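Local coordinates for protein CghA (PDB 6KBC) that belongs to the Diels-Alderase family of calycin-like proteins, is built from two mostly beta domains, and holds the ligand WK1 in a pocket, at residues G31-K36 with E47-D52. Sequence-based numbering, arbitrary orientation.
With WK1 ((2S)-3-[(2S,4E)-4-[[(1R,2S,4aR,6S,8R,8aS)-2-[(E)-but-2-en-2-yl]-6,8-dimethyl-1,2,4a,5,6,7,8,8a-octahydronaphthalen-1-yl]-oxidanyl-methylidene]-3,5-bis(oxidanylidene)pyrrolidin-2-yl]-2-methyl-2-oxidanyl-propanoic acid), chain B.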
ATOM      1  N   GLY A  31      -4.114  -2.077  15.027  1.00 32.58           N
ATOM      2  CA  GLY A  31      -3.903  -2.478  13.651  1.00 29.73           C
ATOM      3  C   GLY A  31      -5.184  -2.746  12.895  1.00 35.83           C
ATOM      4  O   GLY A  31      -5.185  -2.708  11.659  1.00 28.67           O
ATOM      5  N   ASN A  32      -6.283  -3.019  13.607  1.00 33.51           N
ATOM      6  CA  ASN A  32      -7.569  -3.306  12.973  1.00 30.45           C
ATOM      7  C   ASN A  32      -7.470  -4.478  12.008  1.00 31.98           C
ATOM      8  O   ASN A  32      -8.185  -4.532  11.007  1.00 32.42           O
ATOM      9  CB  ASN A  32      -8.131  -2.077  12.252  1.00 32.43           C
ATOM     10  CG  ASN A  32      -8.798  -1.102  13.195  1.00 32.73           C
ATOM     11  OD1 ASN A  32     -10.026  -1.106  13.337  1.00 35.90           O
ATOM     12  ND2 ASN A  32      -8.006  -0.258  13.835  1.00 30.98           N
ATOM     13  N   LEU A  33      -6.590  -5.429  12.307  1.00 29.17           N
ATOM     14  CA  LEU A  33      -6.268  -6.468  11.338  1.00 31.32           C
ATOM     15  C   LEU A  33      -7.400  -7.463  11.157  1.00 31.84           C
ATOM     16  O   LEU A  33      -7.490  -8.110  10.104  1.00 34.26           O
ATOM     17  CB  LEU A  33      -4.994  -7.204  11.767  1.00 32.86           C
ATOM     18  CG  LEU A  33      -3.764  -6.307  11.765  1.00 32.41           C
ATOM     19  CD1 LEU A  33      -2.519  -7.085  12.208  1.00 32.64           C
ATOM     20  CD2 LEU A  33      -3.601  -5.685  10.374  1.00 32.58           C
ATOM     21  N   PHE A  34      -8.253  -7.627  12.160  1.00 34.17           N
ATOM     22  CA  PHE A  34      -9.363  -8.552  12.003  1.00 35.68           C
ATOM     23  C   PHE A  34     -10.382  -7.984  11.014  1.00 33.96           C
ATOM     24  O   PHE A  34     -10.671  -6.784  11.040  1.00 36.35           O
ATOM     25  CB  PHE A  34     -10.025  -8.837  13.352  1.00 39.68           C
ATOM     26  CG  PHE A  34     -10.975  -9.997  13.312  1.00 41.76           C
ATOM     27  CD1 PHE A  34     -10.495 -11.301  13.317  1.00 40.04           C
ATOM     28  CD2 PHE A  34     -12.343  -9.789  13.238  1.00 43.01           C
ATOM     29  CE1 PHE A  34     -11.368 -12.380  13.270  1.00 40.99           C
ATOM     30  CE2 PHE A  34     -13.219 -10.863  13.189  1.00 44.96           C
ATOM     31  CZ  PHE A  34     -12.732 -12.156  13.205  1.00 42.97           C
ATOM     32  N   PRO A  35     -10.927  -8.812  10.124  1.00 36.22           N
ATOM     33  CA  PRO A  35     -11.801  -8.293   9.067  1.00 36.23           C
ATOM     34  C   PRO A  35     -12.987  -7.516   9.622  1.00 40.56           C
ATOM     35  O   PRO A  35     -13.553  -7.860  10.663  1.00 38.67           O
ATOM     36  CB  PRO A  35     -12.259  -9.558   8.335  1.00 36.81           C
ATOM     37  CG  PRO A  35     -11.176 -10.541   8.586  1.00 35.43           C
ATOM     38  CD  PRO A  35     -10.663 -10.251   9.960  1.00 35.76           C
ATOM     39  N   LYS A  36     -13.355  -6.451   8.904  1.00 39.83           N
ATOM     40  CA  LYS A  36     -14.500  -5.631   9.273  1.00 39.47           C
ATOM     41  C   LYS A  36     -15.809  -6.224   8.781  1.00 35.30           C
ATOM     42  O   LYS A  36     -16.872  -5.844   9.281  1.00 38.69           O
ATOM     43  CB  LYS A  36     -14.321  -4.212   8.724  1.00 38.51           C
ATOM     44  CG  LYS A  36     -13.098  -3.502   9.305  1.00 35.28           C
ATOM     45  CD  LYS A  36     -13.136  -3.493  10.820  1.00 40.11           C
ATOM     46  CE  LYS A  36     -11.931  -2.798  11.393  1.00 38.11           C
ATOM     47  NZ  LYS A  36     -11.907  -2.808  12.885  1.00 35.42           N
ATOM     48  N   GLU A  47     -11.571  -5.450   1.518  1.00 32.43           N
ATOM     49  CA  GLU A  47     -10.618  -5.442   2.608  1.00 32.75           C
ATOM     50  C   GLU A  47      -9.261  -5.824   2.042  1.00 31.03           C
ATOM     51  O   GLU A  47      -9.165  -6.698   1.173  1.00 31.17           O
ATOM     52  CB  GLU A  47     -11.036  -6.407   3.721  1.00 32.48           C
ATOM     53  CG  GLU A  47     -12.398  -6.064   4.292  1.00 36.40           C
ATOM     54  CD  GLU A  47     -12.533  -6.417   5.755  1.00 35.06           C
ATOM     55  OE1 GLU A  47     -13.366  -7.285   6.079  1.00 41.45           O
ATOM     56  OE2 GLU A  47     -11.839  -5.803   6.581  1.00 36.37           O
ATOM     57  N   THR A  48      -8.223  -5.142   2.517  1.00 29.40           N
ATOM     58  CA  THR A  48      -6.876  -5.307   1.996  1.00 27.44           C
ATOM     59  C   THR A  48      -5.894  -5.394   3.151  1.00 25.68           C
ATOM     60  O   THR A  48      -5.936  -4.574   4.074  1.00 27.86           O
ATOM     61  CB  THR A  48      -6.491  -4.147   1.063  1.00 29.79           C
ATOM     62  OG1 THR A  48      -7.523  -3.959   0.089  1.00 29.19           O
ATOM     63  CG2 THR A  48      -5.176  -4.448   0.352  1.00 28.30           C
ATOM     64  N   TRP A  49      -5.032  -6.405   3.103  1.00 26.28           N
ATOM     65  CA  TRP A  49      -3.856  -6.507   3.954  1.00 28.64           C
ATOM     66  C   TRP A  49      -2.649  -6.500   3.031  1.00 25.19           C
ATOM     67  O   TRP A  49      -2.492  -7.412   2.214  1.00 27.70           O
ATOM     68  CB  TRP A  49      -3.876  -7.791   4.794  1.00 29.15           C
ATOM     69  CG  TRP A  49      -5.017  -7.877   5.773  1.00 30.87           C
ATOM     70  CD1 TRP A  49      -4.964  -7.643   7.121  1.00 30.07           C
ATOM     71  CD2 TRP A  49      -6.373  -8.216   5.479  1.00 31.52           C
ATOM     72  NE1 TRP A  49      -6.202  -7.829   7.680  1.00 31.80           N
ATOM     73  CE2 TRP A  49      -7.086  -8.176   6.693  1.00 32.44           C
ATOM     74  CE3 TRP A  49      -7.056  -8.548   4.306  1.00 27.99           C
ATOM     75  CZ2 TRP A  49      -8.448  -8.455   6.766  1.00 34.23           C
ATOM     76  CZ3 TRP A  49      -8.409  -8.827   4.382  1.00 32.07           C
ATOM     77  CH2 TRP A  49      -9.089  -8.773   5.600  1.00 34.37           C
ATOM     78  N   LEU A  50      -1.816  -5.472   3.141  1.00 24.94           N
ATOM     79  CA  LEU A  50      -0.683  -5.301   2.239  1.00 25.08           C
ATOM     80  C   LEU A  50       0.624  -5.511   2.988  1.00 23.41           C
ATOM     81  O   LEU A  50       0.811  -4.978   4.086  1.00 25.66           O
ATOM     82  CB  LEU A  50      -0.684  -3.901   1.600  1.00 24.77           C
ATOM     83  CG  LEU A  50       0.482  -3.499   0.677  1.00 23.66           C
ATOM     84  CD1 LEU A  50      -0.025  -2.507  -0.385  1.00 23.87           C
ATOM     85  CD2 LEU A  50       1.671  -2.890   1.453  1.00 22.10           C
ATOM     86  N   PHE A  51       1.545  -6.246   2.368  1.00 25.70           N
ATOM     87  CA  PHE A  51       2.875  -6.479   2.922  1.00 26.09           C
ATOM     88  C   PHE A  51       3.879  -6.267   1.804  1.00 21.51           C
ATOM     89  O   PHE A  51       3.697  -6.791   0.707  1.00 24.09           O
ATOM     90  CB  PHE A  51       3.046  -7.904   3.483  1.00 27.01           C
ATOM     91  CG  PHE A  51       2.033  -8.286   4.533  1.00 26.11           C
ATOM     92  CD1 PHE A  51       0.770  -8.723   4.169  1.00 29.63           C
ATOM     93  CD2 PHE A  51       2.364  -8.239   5.880  1.00 25.15           C
ATOM     94  CE1 PHE A  51      -0.163  -9.087   5.147  1.00 29.83           C
ATOM     95  CE2 PHE A  51       1.443  -8.603   6.860  1.00 28.49           C
ATOM     96  CZ  PHE A  51       0.179  -9.026   6.488  1.00 28.81           C
ATOM     97  N   ASP A  52       4.954  -5.534   2.074  1.00 23.89           N
ATOM     98  CA  ASP A  52       5.914  -5.333   1.002  1.00 26.27           C
ATOM     99  C   ASP A  52       7.332  -5.321   1.549  1.00 23.89           C
ATOM    100  O   ASP A  52       7.567  -5.344   2.762  1.00 24.78           O
ATOM    101  CB  ASP A  52       5.641  -4.045   0.202  1.00 24.54           C
ATOM    102  CG  ASP A  52       5.633  -2.801   1.067  1.00 29.00           C
ATOM    103  OD1 ASP A  52       6.289  -2.809   2.138  1.00 28.44           O
ATOM    104  OD2 ASP A  52       4.980  -1.801   0.668  1.00 30.10           O
TER
HETATM  105  O   WK1 B 501      -3.067  -6.714  -9.975  1.00 42.02           O
HETATM  106  C17 WK1 B 501      -2.180  -6.274  -9.289  1.00 40.34           C
HETATM  107  O1  WK1 B 501      -1.187  -6.900  -9.046  1.00 35.21           O
HETATM  108  C19 WK1 B 501      -2.285  -4.918  -8.721  1.00 35.90           C
HETATM  109  O2  WK1 B 501      -3.402  -4.233  -9.175  1.00 39.32           O
HETATM  110  C18 WK1 B 501      -1.105  -4.113  -9.172  1.00 35.48           C
HETATM  111  C20 WK1 B 501      -2.389  -5.162  -7.242  1.00 35.40           C
HETATM  112  C22 WK1 B 501      -2.117  -3.931  -6.477  1.00 33.71           C
HETATM  113  N   WK1 B 501      -2.000  -4.033  -5.035  1.00 34.23           N
HETATM  114  C21 WK1 B 501      -2.698  -3.057  -4.463  1.00 36.07           C
HETATM  115  O5  WK1 B 501      -2.745  -2.898  -3.161  1.00 32.29           O
HETATM  116  C23 WK1 B 501      -3.032  -2.824  -6.636  1.00 41.42           C
HETATM  117  O4  WK1 B 501      -3.471  -2.348  -7.783  1.00 36.88           O
HETATM  118  C24 WK1 B 501      -3.423  -2.204  -5.417  1.00 39.24           C
HETATM  119  C16 WK1 B 501      -4.299  -1.050  -5.250  1.00 39.12           C
HETATM  120  O3  WK1 B 501      -4.772  -0.509  -6.305  1.00 41.47           O
HETATM  121  C9  WK1 B 501      -4.509  -0.456  -3.921  1.00 38.30           C
HETATM  122  C8  WK1 B 501      -3.262   0.468  -3.830  1.00 36.98           C
HETATM  123  C12 WK1 B 501      -1.934  -0.029  -4.365  1.00 35.88           C
HETATM  124  C13 WK1 B 501      -1.024  -0.588  -3.599  1.00 34.46           C
HETATM  125  C90 WK1 B 501       0.270  -1.074  -4.157  1.00 36.67           C
HETATM  126  C14 WK1 B 501      -1.622   0.106  -5.812  1.00 41.16           C
HETATM  127  C7  WK1 B 501      -3.492   1.783  -4.512  1.00 39.80           C
HETATM  128  C6  WK1 B 501      -4.546   2.484  -4.190  1.00 38.20           C
HETATM  129  C3  WK1 B 501      -5.597   1.794  -3.381  1.00 38.41           C
HETATM  130  C4  WK1 B 501      -5.795   0.343  -3.765  1.00 40.09           C
HETATM  131  C5  WK1 B 501      -6.652  -0.287  -2.684  1.00 43.32           C
HETATM  132  C11 WK1 B 501      -7.052  -1.672  -3.086  1.00 41.11           C
HETATM  133  C2  WK1 B 501      -6.906   2.523  -3.221  1.00 38.30           C
HETATM  134  C1  WK1 B 501      -7.527   1.944  -1.990  1.00 38.08           C
HETATM  135  C10 WK1 B 501      -8.743   2.658  -1.497  1.00 40.88           C
HETATM  136  C   WK1 B 501      -7.875   0.519  -2.294  1.00 40.47           C
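The indole of W49 meets the loop mainly at its edge: the backbone carbonyl of L33 lies in the ring plane, and W49 NE1 donates to L33 O over 2.8 Å. On the acceptor side the N-H sits in the carbonyl plane, on a lone pair, which helps set the turn of the indole, together with the contacts to L33 and P35. Further along the six-membered ring, P35 CG comes in obliquely, 3.9 Å from W49 CZ2, while L33 CD2 touches the pyrrole end at W49 CD1. F135 stacks with the same indole.

The second flat group, the carboxylate of E47, receives the backbone N-H of K36, just after P35. K36 N points at E47 OE2 in a straight bond of 2.8 Å (179°), meeting its syn side slightly out of the carboxylate plane. A bend at chi2 (-149°) helps bring the acid there, and P35 CB rests 3.4 Å from E47 OE1. That oxygen also accepts from W37 N, and E47 OE2 has a salt bridge to R228, so both oxygens of this buried acid are held; the arginine probably favours its charged form. K36 CB and CG stay beside E47 OE2 (CB at 3.6 Å), while the chain's end leads away and NZ donates to N32 OD1 at 2.6 Å, on a lone pair.

On the other side of the strand, T48 and L50 turn to the ligand pocket, L50 CD1 lying 3.9 Å from WK1 C13. The contact thus fastens the loop between strands 6-10 and 46-54 to the side of strand 46-54 facing away from WK1, within the N-terminal calycin-like domain, where antiparallel strands 60-69 and 223-231 flank it.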